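Local coordinates for protein exonuclease mut-7 homolog (Aedes aegypti, PDB 7JW2) that probably trims the 3' ends of AGO1-bound microRNAs as a magnesium-dependent 3'-5' exoribonuclease, of which this chain is the exonuclease domain, at residues S69-P73 with L74-A78; A78-N82 with V83-D87; T98-S101 with M102-A106. One frame throughout, in Å; residues are numbered along the deposited sequence.

Interaction 1. Residues S69-P73 with L74-A78; sequences SQLEP and LDWAA
L71 and W76 meet where the chain enters helix 73-84. CD1 of L71 lies over one face of the indole, offset toward its rim, 3.6 Å from W76 CZ2. The two side chains cross at about a right angle. CB of L71 also comes within 3.6 Å of W76 NE1. E72 is the N-cap, so L71 and W76 hold the two positions of a hydrophobic staple. CD2, the other branch of L71, rests against CB and OD2 of D75.

Polar capping backs this packing. OD2 of D75 accepts the backbone N of E72 at 2.9 Å, in a nearly straight bond (172°). The donor comes from the anti side of the carboxylate, somewhat out of its plane. The D75 carboxyl carbon lies beside its own backbone N (chi1 -55°), which turns the group back to the helix start. This is the D75 half of a capping box. O of E72 takes W76 N at 3.2 Å and a weak bond from D75 N. A77 N to P73 O, 2.8 Å, continues the helical pattern that W76 N to E72 O opens. A water sits at the indole edge, 3.0 Å from W76 NE1, and donates to O of L71.

The carboxylates of E72 and D75 both form salt bridges with K18, which probably eases their mutual repulsion. E72 also pairs with K81 of the second subunit. L71 and D75 pack on F21 of helix 18-28. L71 and W76 rest on I64 of strand 61-65, and the indole also meets the ring of F110.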
loop_
_atom_site.group_PDB
_atom_site.type_symbol
_atom_site.label_atom_id
_atom_site.label_comp_id
_atom_site.label_asym_id
_atom_site.label_seq_id
_atom_site.Cartn_x
_atom_site.Cartn_y
_atom_site.Cartn_z
ATOM N N SER A 69 -12.248 -9.680 1.089
ATOM C CA SER A 69 -10.877 -9.236 0.847
ATOM C C SER A 69 -9.824 -10.184 1.418
ATOM O O SER A 69 -8.698 -10.212 0.910
ATOM C CB SER A 69 -10.676 -7.848 1.448
ATOM O OG SER A 69 -11.289 -6.862 0.647
ATOM N N GLN A 70 -10.131 -10.902 2.500
ATOM C CA GLN A 70 -9.172 -11.850 3.099
ATOM C C GLN A 70 -7.889 -11.151 3.564
ATOM O O GLN A 70 -6.774 -11.632 3.345
ATOM C CB GLN A 70 -8.848 -12.992 2.131
ATOM C CG GLN A 70 -10.067 -13.762 1.630
ATOM C CD GLN A 70 -9.686 -14.927 0.733
ATOM O OE1 GLN A 70 -9.238 -15.970 1.212
ATOM N NE2 GLN A 70 -9.861 -14.754 -0.575
ATOM N N LEU A 71 -8.047 -10.022 4.241
ATOM C CA LEU A 71 -6.913 -9.276 4.770
ATOM C C LEU A 71 -6.338 -9.958 6.014
ATOM O O LEU A 71 -7.058 -10.586 6.793
ATOM C CB LEU A 71 -7.356 -7.851 5.086
ATOM C CG LEU A 71 -7.811 -7.096 3.834
ATOM C CD1 LEU A 71 -8.674 -5.892 4.209
ATOM C CD2 LEU A 71 -6.619 -6.656 3.007
ATOM N N GLU A 72 -5.032 -9.825 6.191
ATOM C CA GLU A 72 -4.263 -10.498 7.231
ATOM C C GLU A 72 -3.779 -9.502 8.283
ATOM O O GLU A 72 -3.923 -8.288 8.108
ATOM C CB GLU A 72 -3.079 -11.233 6.592
ATOM C CG GLU A 72 -3.518 -12.520 5.921
ATOM C CD GLU A 72 -2.643 -12.880 4.760
ATOM O OE1 GLU A 72 -1.604 -13.527 4.987
ATOM O OE2 GLU A 72 -2.990 -12.501 3.622
ATOM N N PRO A 73 -3.225 -9.979 9.415
ATOM C CA PRO A 73 -2.819 -9.034 10.473
ATOM C C PRO A 73 -1.912 -7.910 9.998
ATOM O O PRO A 73 -2.101 -6.779 10.447
ATOM C CB PRO A 73 -2.119 -9.943 11.492
ATOM C CG PRO A 73 -2.850 -11.226 11.367
ATOM C CD PRO A 73 -3.085 -11.377 9.877
ATOM N N LEU A 74 -0.964 -8.176 9.088
ATOM C CA LEU A 74 -0.099 -7.108 8.585
ATOM C C LEU A 74 -0.913 -6.023 7.887
ATOM O O LEU A 74 -0.608 -4.832 8.021
ATOM C CB LEU A 74 0.951 -7.692 7.634
ATOM C CG LEU A 74 1.933 -6.778 6.879
ATOM C CD1 LEU A 74 1.336 -6.115 5.639
ATOM C CD2 LEU A 74 2.521 -5.757 7.800
ATOM N N ASP A 75 -1.933 -6.416 7.118
ATOM C CA ASP A 75 -2.727 -5.430 6.386
ATOM C C ASP A 75 -3.496 -4.527 7.342
ATOM O O ASP A 75 -3.492 -3.290 7.198
ATOM C CB ASP A 75 -3.687 -6.148 5.423
ATOM C CG ASP A 75 -2.970 -7.091 4.474
ATOM O OD1 ASP A 75 -1.962 -6.700 3.847
ATOM O OD2 ASP A 75 -3.414 -8.257 4.338
ATOM N N TRP A 76 -4.147 -5.120 8.346
ATOM C CA TRP A 76 -4.876 -4.325 9.328
ATOM C C TRP A 76 -3.930 -3.480 10.166
ATOM O O TRP A 76 -4.234 -2.328 10.480
ATOM C CB TRP A 76 -5.734 -5.225 10.222
ATOM C CG TRP A 76 -6.873 -5.850 9.472
ATOM C CD1 TRP A 76 -7.075 -7.181 9.233
ATOM C CD2 TRP A 76 -7.958 -5.158 8.845
ATOM N NE1 TRP A 76 -8.234 -7.358 8.504
ATOM C CE2 TRP A 76 -8.787 -6.129 8.250
ATOM C CE3 TRP A 76 -8.312 -3.807 8.736
ATOM C CZ2 TRP A 76 -9.946 -5.791 7.556
ATOM C CZ3 TRP A 76 -9.464 -3.477 8.046
ATOM C CH2 TRP A 76 -10.264 -4.467 7.462
ATOM N N ALA A 77 -2.763 -4.019 10.519
ATOM C CA ALA A 77 -1.808 -3.219 11.267
ATOM C C ALA A 77 -1.332 -2.030 10.444
ATOM O O ALA A 77 -1.086 -0.947 10.993
ATOM C CB ALA A 77 -0.632 -4.097 11.697
ATOM N N ALA A 78 -1.217 -2.200 9.128
ATOM C CA ALA A 78 -0.776 -1.097 8.281
ATOM C C ALA A 78 -1.839 -0.008 8.203
ATOM O O ALA A 78 -1.512 1.184 8.188
ATOM C CB ALA A 78 -0.425 -1.600 6.884
HETATM O O HOH W 1 -9.596 -9.801 7.540
#

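Interaction 2. Residues A78-N82 with V83-D87; sequences ALAKN and VFNRD
L79 meets V83 and F84 on the buried side of helix 73-84. Its side chain runs at a slant to both. Branch CD1 of L79 touches CG2 of V83 at 3.9 Å, and CG of L79 faces CE1 of F84 at 4.2 Å. The F84 ring turns its edge to O of L79.

The backbone widens here into a pi-type turn. N85 N donates to A80 O at 2.8 Å, nearly straight (167°), and F84 N makes a weak bond to L79 O. CB of N85 packs on the same A80 carbonyl. The N85 amide is held by N111 and M113. A water joins O of K81 to O of N85.

R86 folds back over the helix end. A bend at chi3 (60°) brings NH1 to O of N82 at 2.9 Å. The carbonyl lies in the guanidinium plane, at its edge. NH1 also serves C29 O, and NH2 forms a salt bridge with D88. The N82 amide bonds through ND2 to A78 O and through OD1 to K18 of the second subunit.

NZ of K91 donates to O of V83 and O of F84. Its positive charge probably steadies the carbonyl end of the helix, while D88 partly balances R86.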
loop_
_atom_site.group_PDB
_atom_site.type_symbol
_atom_site.label_atom_id
_atom_site.label_comp_id
_atom_site.label_asym_id
_atom_site.label_seq_id
_atom_site.Cartn_x
_atom_site.Cartn_y
_atom_site.Cartn_z
ATOM N N ALA A 78 -1.217 -2.200 9.128
ATOM C CA ALA A 78 -0.776 -1.097 8.281
ATOM C C ALA A 78 -1.839 -0.008 8.203
ATOM O O ALA A 78 -1.512 1.184 8.188
ATOM C CB ALA A 78 -0.425 -1.600 6.884
ATOM N N LEU A 79 -3.111 -0.391 8.164
ATOM C CA LEU A 79 -4.181 0.601 8.163
ATOM C C LEU A 79 -4.247 1.333 9.497
ATOM O O LEU A 79 -4.411 2.563 9.540
ATOM C CB LEU A 79 -5.518 -0.077 7.853
ATOM C CG LEU A 79 -6.738 0.847 7.804
ATOM C CD1 LEU A 79 -6.551 1.900 6.720
ATOM C CD2 LEU A 79 -7.997 0.033 7.568
ATOM N N ALA A 80 -4.122 0.603 10.603
ATOM C CA ALA A 80 -4.131 1.263 11.901
ATOM C C ALA A 80 -2.957 2.225 12.037
ATOM O O ALA A 80 -3.124 3.370 12.477
ATOM C CB ALA A 80 -4.129 0.226 13.025
ATOM N N LYS A 81 -1.769 1.808 11.609
ATOM C CA LYS A 81 -0.599 2.649 11.828
ATOM C C LYS A 81 -0.611 3.886 10.939
ATOM O O LYS A 81 -0.210 4.974 11.378
ATOM C CB LYS A 81 0.666 1.841 11.583
ATOM C CG LYS A 81 1.909 2.696 11.475
ATOM C CD LYS A 81 3.111 1.815 11.395
ATOM C CE LYS A 81 4.384 2.607 11.537
ATOM N NZ LYS A 81 5.472 1.737 11.042
ATOM N N ASN A 82 -1.022 3.746 9.682
ATOM C CA ASN A 82 -0.828 4.814 8.713
ATOM C C ASN A 82 -2.047 5.706 8.546
ATOM O O ASN A 82 -1.959 6.721 7.833
ATOM C CB ASN A 82 -0.395 4.230 7.373
ATOM C CG ASN A 82 1.010 3.688 7.428
ATOM O OD1 ASN A 82 1.971 4.455 7.492
ATOM N ND2 ASN A 82 1.146 2.364 7.437
ATOM N N VAL A 83 -3.156 5.398 9.227
ATOM C CA VAL A 83 -4.358 6.227 9.170
ATOM C C VAL A 83 -4.911 6.480 10.571
ATOM O O VAL A 83 -5.017 7.630 11.006
ATOM C CB VAL A 83 -5.433 5.590 8.264
ATOM C CG1 VAL A 83 -6.736 6.390 8.312
ATOM C CG2 VAL A 83 -4.918 5.485 6.825
ATOM N N PHE A 84 -5.283 5.421 11.295
ATOM C CA PHE A 84 -6.108 5.633 12.482
ATOM C C PHE A 84 -5.309 6.085 13.696
ATOM O O PHE A 84 -5.751 6.988 14.422
ATOM C CB PHE A 84 -6.899 4.372 12.799
ATOM C CG PHE A 84 -8.100 4.224 11.950
ATOM C CD1 PHE A 84 -7.981 3.760 10.649
ATOM C CD2 PHE A 84 -9.344 4.621 12.413
ATOM C CE1 PHE A 84 -9.092 3.645 9.835
ATOM C CE2 PHE A 84 -10.461 4.509 11.612
ATOM C CZ PHE A 84 -10.340 4.023 10.316
ATOM N N ASN A 85 -4.152 5.484 13.944
ATOM C CA ASN A 85 -3.368 5.794 15.141
ATOM C C ASN A 85 -2.329 6.865 14.889
ATOM O O ASN A 85 -1.184 6.766 15.344
ATOM C CB ASN A 85 -2.716 4.520 15.667
ATOM C CG ASN A 85 -3.729 3.514 16.154
ATOM O OD1 ASN A 85 -4.842 3.874 16.546
ATOM N ND2 ASN A 85 -3.354 2.243 16.130
ATOM N N ARG A 86 -2.701 7.885 14.131
ATOM C CA ARG A 86 -1.834 9.010 13.820
ATOM C C ARG A 86 -2.460 10.283 14.362
ATOM O O ARG A 86 -3.616 10.590 14.051
ATOM C CB ARG A 86 -1.636 9.137 12.319
ATOM C CG ARG A 86 -0.753 8.092 11.730
ATOM C CD ARG A 86 -0.678 8.289 10.248
ATOM N NE ARG A 86 -0.146 9.605 9.898
ATOM C CZ ARG A 86 -0.084 10.053 8.653
ATOM N NH1 ARG A 86 -0.540 9.295 7.663
ATOM N NH2 ARG A 86 0.420 11.253 8.395
ATOM N N ASP A 87 -1.696 11.033 15.152
ATOM C CA ASP A 87 -2.212 12.281 15.692
ATOM C C ASP A 87 -2.273 13.399 14.655
ATOM O O ASP A 87 -2.912 14.423 14.922
ATOM C CB ASP A 87 -1.355 12.734 16.877
ATOM C CG ASP A 87 -1.614 11.920 18.138
ATOM O OD1 ASP A 87 -0.754 11.938 19.048
ATOM O OD2 ASP A 87 -2.675 11.267 18.227
HETATM O O HOH W 2 0.721 5.552 14.010
#

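Interaction 3. Residues T98-S101 with M102-A106; sequences TDIS and MFQKA
T98 meets M102 one turn along helix 96-106, where T98 O accepts M102 N at 3.2 Å. CB of M102 also lies near this carbonyl.

D99 comes next and makes the closest approach to F103. Its O accepts F103 N at 2.8 Å. The same oxygen stands over one face of the F103 ring, offset toward the rim, 3.2 Å from CG. CB of D99 touches the far end of the ring, 4.0 Å from CZ. With chi1 at -70°, CG of F103 lies beside its own backbone N, which folds the ring back over this turn. OD2 of the D99 carboxylate bonds to S38 OG and OD1 to W40 NE1, tying both oxygens to strand 33-40.

The helix is the crossover of a beta-alpha-beta unit between the parallel strands 90-93 and 122-124, in a domain of the RNase H clan. F103 packs on the sheet, against S38, V50 and I53, and its ring also meets that of F110.

I100 follows. Its side chain and that of Q104 lie side by side and point the same way, with CG2 of I100 3.8 Å from NE2 of Q104. O of I100 is 3.2 Å from CG of Q104 and accepts a weak bond from Q104 N. The amide end of Q104 bonds to V112 O through NE2.

S101 shares that Q104 N, whose weak second bond to S101 O is 3.2 Å long. OG of S101 bonds back to S97 O. The K105 chain lies alongside O of S101.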
loop_
_atom_site.group_PDB
_atom_site.type_symbol
_atom_site.label_atom_id
_atom_site.label_comp_id
_atom_site.label_asym_id
_atom_site.label_seq_id
_atom_site.Cartn_x
_atom_site.Cartn_y
_atom_site.Cartn_z
ATOM N N THR A 98 -18.480 2.689 19.835
ATOM C CA THR A 98 -19.220 1.473 19.535
ATOM C C THR A 98 -18.461 0.601 18.540
ATOM O O THR A 98 -18.144 -0.560 18.830
ATOM C CB THR A 98 -20.609 1.824 19.006
ATOM O OG1 THR A 98 -21.212 2.810 19.856
ATOM C CG2 THR A 98 -21.481 0.587 18.974
ATOM N N ASP A 99 -18.154 1.149 17.357
ATOM C CA ASP A 99 -17.444 0.363 16.347
ATOM C C ASP A 99 -16.065 -0.048 16.834
ATOM O O ASP A 99 -15.645 -1.192 16.621
ATOM C CB ASP A 99 -17.298 1.145 15.041
ATOM C CG ASP A 99 -18.582 1.203 14.227
ATOM O OD1 ASP A 99 -19.516 0.413 14.499
ATOM O OD2 ASP A 99 -18.639 2.042 13.289
ATOM N N ILE A 100 -15.340 0.875 17.475
ATOM C CA ILE A 100 -13.942 0.617 17.811
ATOM C C ILE A 100 -13.825 -0.480 18.859
ATOM O O ILE A 100 -12.969 -1.366 18.751
ATOM C CB ILE A 100 -13.245 1.912 18.261
ATOM C CG1 ILE A 100 -13.105 2.867 17.073
ATOM C CG2 ILE A 100 -11.869 1.594 18.835
ATOM C CD1 ILE A 100 -12.612 4.259 17.447
ATOM N N SER A 101 -14.667 -0.442 19.894
ATOM C CA SER A 101 -14.650 -1.522 20.877
ATOM C C SER A 101 -15.006 -2.854 20.233
ATOM O O SER A 101 -14.392 -3.888 20.533
ATOM C CB SER A 101 -15.606 -1.206 22.023
ATOM O OG SER A 101 -15.330 0.080 22.543
ATOM N N MET A 102 -15.979 -2.845 19.322
ATOM C CA MET A 102 -16.380 -4.080 18.664
ATOM C C MET A 102 -15.302 -4.596 17.712
ATOM O O MET A 102 -15.159 -5.813 17.555
ATOM C CB MET A 102 -17.695 -3.863 17.925
ATOM C CG MET A 102 -18.449 -5.140 17.620
ATOM S SD MET A 102 -20.138 -4.812 17.049
ATOM C CE MET A 102 -20.868 -4.186 18.555
ATOM N N PHE A 103 -14.546 -3.699 17.062
ATOM C CA PHE A 103 -13.418 -4.137 16.238
ATOM C C PHE A 103 -12.424 -4.960 17.047
ATOM O O PHE A 103 -11.791 -5.878 16.513
ATOM C CB PHE A 103 -12.660 -2.952 15.625
ATOM C CG PHE A 103 -13.403 -2.203 14.547
ATOM C CD1 PHE A 103 -14.300 -2.838 13.706
ATOM C CD2 PHE A 103 -13.165 -0.851 14.361
ATOM C CE1 PHE A 103 -14.968 -2.116 12.713
ATOM C CE2 PHE A 103 -13.819 -0.131 13.375
ATOM C CZ PHE A 103 -14.736 -0.761 12.560
ATOM N N GLN A 104 -12.220 -4.612 18.324
ATOM C CA GLN A 104 -11.179 -5.303 19.083
ATOM C C GLN A 104 -11.473 -6.790 19.188
ATOM O O GLN A 104 -10.549 -7.599 19.325
ATOM C CB GLN A 104 -11.010 -4.688 20.474
ATOM C CG GLN A 104 -10.922 -3.157 20.512
ATOM C CD GLN A 104 -9.661 -2.563 19.875
ATOM O OE1 GLN A 104 -8.797 -3.275 19.352
ATOM N NE2 GLN A 104 -9.551 -1.237 19.930
ATOM N N LYS A 105 -12.744 -7.173 19.092
ATOM C CA LYS A 105 -13.119 -8.574 19.160
ATOM C C LYS A 105 -13.347 -9.179 17.784
ATOM O O LYS A 105 -12.994 -10.339 17.562
ATOM C CB LYS A 105 -14.380 -8.753 20.025
ATOM C CG LYS A 105 -14.528 -7.840 21.283
ATOM C CD LYS A 105 -13.217 -7.405 21.978
ATOM C CE LYS A 105 -13.434 -6.619 23.267
ATOM N NZ LYS A 105 -12.297 -5.652 23.462
ATOM N N ALA A 106 -13.890 -8.404 16.840
ATOM C CA ALA A 106 -14.194 -8.935 15.517
ATOM C C ALA A 106 -12.991 -8.903 14.581
ATOM O O ALA A 106 -12.854 -9.771 13.711
ATOM C CB ALA A 106 -15.352 -8.145 14.899
#

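Interactions 1 and 2 lie on helix 73-84 and share A78. Interaction 1 covers the start of the helix and interaction 2 its end, with centres about 13 Å apart. Interaction 3 follows along the chain on helix 96-106, after strand 90-93. Its centre is about 16 Å from each of the others, and it touches neither. F110 links the three: its ring meets W76, F84 and F103. Both helices also pack on strand 50-56 of the mixed sheet, through L79, F84, F103 and A106. Interactions 1 and 2 touch the second subunit, whereas interaction 3 does not. Helix 73-84 therefore serves both the domain core and the dimer interface.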